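Local structure of hypothetical protein Atu2144 (Agrobacterium tumefaciens, 2ODF) at residues V16-A21 / H131-E136. The protein is of unknown function but is probably an amidohydrolase related to N-formylglutamate amidohydrolase. Sequence-based numbering, arbitrary orientation.
Sequences VGVENA and HDRVSE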
# COMPACT_ATOMS: atom_id res chain seq x y z
N VAL A 16 1.59 2.74 -14.84
CA VAL A 16 1.60 1.38 -15.40
C VAL A 16 1.45 1.44 -16.92
O VAL A 16 0.59 2.14 -17.42
CB VAL A 16 0.47 0.51 -14.84
CG1 VAL A 16 0.61 -0.94 -15.34
CG2 VAL A 16 0.46 0.54 -13.28
N GLY A 17 2.35 0.76 -17.63
CA GLY A 17 2.24 0.56 -19.06
C GLY A 17 1.75 -0.84 -19.38
O GLY A 17 2.08 -1.80 -18.67
N VAL A 18 0.92 -0.97 -20.40
CA VAL A 18 0.50 -2.30 -20.85
C VAL A 18 0.59 -2.29 -22.36
O VAL A 18 0.11 -1.37 -23.00
CB VAL A 18 -0.92 -2.68 -20.39
CG1 VAL A 18 -1.37 -4.04 -21.02
CG2 VAL A 18 -1.01 -2.74 -18.85
N GLU A 19 1.26 -3.30 -22.90
CA GLU A 19 1.40 -3.47 -24.31
C GLU A 19 0.88 -4.83 -24.73
O GLU A 19 0.95 -5.77 -24.00
CB GLU A 19 2.84 -3.23 -24.74
CG GLU A 19 3.26 -1.76 -24.73
CD GLU A 19 4.74 -1.57 -24.98
OE1 GLU A 19 5.40 -2.54 -25.34
OE2 GLU A 19 5.24 -0.47 -24.83
N ASN A 20 0.29 -4.88 -25.91
CA ASN A 20 -0.30 -6.12 -26.38
C ASN A 20 -1.39 -6.60 -25.42
O ASN A 20 -1.49 -7.74 -25.16
CB ASN A 20 0.81 -7.12 -26.58
CG ASN A 20 0.73 -7.83 -27.89
OD1 ASN A 20 -0.14 -7.59 -28.65
ND2 ASN A 20 1.62 -8.76 -28.12
N ALA A 21 -2.20 -5.67 -24.91
CA ALA A 21 -3.27 -5.97 -23.94
C ALA A 21 -4.17 -7.11 -24.43
O ALA A 21 -4.54 -8.03 -23.67
CB ALA A 21 -4.11 -4.71 -23.67
N HIS A 131 0.43 -3.67 -9.28
CA HIS A 131 -0.03 -4.96 -8.92
C HIS A 131 -1.50 -5.17 -9.15
O HIS A 131 -1.90 -6.23 -9.48
CB HIS A 131 0.46 -5.35 -7.55
CG HIS A 131 1.94 -5.53 -7.48
ND1 HIS A 131 2.58 -6.58 -8.07
CD2 HIS A 131 2.91 -4.74 -6.97
CE1 HIS A 131 3.87 -6.45 -7.91
NE2 HIS A 131 4.10 -5.35 -7.23
N ASP A 132 -2.30 -4.14 -8.99
CA ASP A 132 -3.71 -4.23 -9.23
C ASP A 132 -3.98 -4.55 -10.72
O ASP A 132 -4.86 -5.24 -11.05
CB ASP A 132 -4.44 -2.96 -8.80
CG ASP A 132 -4.76 -2.90 -7.30
OD1 ASP A 132 -4.49 -3.83 -6.57
OD2 ASP A 132 -5.31 -1.92 -6.90
N ARG A 133 -3.21 -3.96 -11.59
CA ARG A 133 -3.42 -4.15 -13.00
C ARG A 133 -3.03 -5.56 -13.40
O ARG A 133 -3.69 -6.17 -14.13
CB ARG A 133 -2.61 -3.16 -13.80
CG ARG A 133 -2.88 -3.20 -15.24
CD ARG A 133 -4.26 -2.74 -15.55
NE ARG A 133 -4.38 -2.46 -16.95
CZ ARG A 133 -4.00 -1.33 -17.52
NH1 ARG A 133 -3.50 -0.37 -16.80
NH2 ARG A 133 -4.15 -1.16 -18.81
N VAL A 134 -1.92 -6.04 -12.87
CA VAL A 134 -1.50 -7.40 -13.12
C VAL A 134 -2.59 -8.34 -12.64
O VAL A 134 -3.04 -9.17 -13.34
CB VAL A 134 -0.18 -7.67 -12.43
CG1 VAL A 134 0.17 -9.10 -12.51
CG2 VAL A 134 0.91 -6.77 -12.97
N SER A 135 -3.06 -8.13 -11.44
CA SER A 135 -4.13 -8.93 -10.90
C SER A 135 -5.44 -8.88 -11.74
O SER A 135 -6.12 -9.85 -11.89
CB SER A 135 -4.40 -8.50 -9.47
OG SER A 135 -3.37 -8.89 -8.64
N GLU A 136 -5.76 -7.72 -12.23
CA GLU A 136 -6.99 -7.54 -13.02
C GLU A 136 -6.93 -8.35 -14.33
O GLU A 136 -7.89 -9.02 -14.71
CB GLU A 136 -7.25 -6.05 -13.27
CG GLU A 136 -8.54 -5.75 -14.03
CD GLU A 136 -8.76 -4.24 -14.20
OE1 GLU A 136 -7.89 -3.45 -13.72
OE2 GLU A 136 -9.83 -3.87 -14.77
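Val-18 sets its CG2 methyl against one face of the Arg-133 guanidinium, over the middle of the group and 3.5 Å from NH2. The flat group is centred on that methyl: CG2 lies 3.6 Å from Arg-133 CZ, and NE and NH1 of the arginine are only slightly farther from it. CB of Val-18 adds a looser touch, 3.9 Å from Arg-133 NH2. The arginine leaves the helix with CG anti to the backbone N (chi1 -174°), then turns at chi2 (67°), so that the chain starts beside Val-16 and its guanidinium ends over Val-18. At the near end of this path Val-16 CG1 stands 4.2 Å from Arg-133 CG, methyl against methylene. No hydrogen bond joins the two segments; van der Waals contact holds them, with the arginine side chain running past two valines that both point toward the helix with Gly-17 between them, and crossing each at an angle. Strand 16-19 is the outermost strand on one side of this chain's mixed sheet, paired antiparallel with 77-80, and both valines also touch Val-78 there. Helix 116-143 packs against this edge: Val-134 reaches Val-78 as well, Val-16 meets Pro-129 and Phe-130, and Asp-132 hydrogen-bonds Ser-124 of the second subunit.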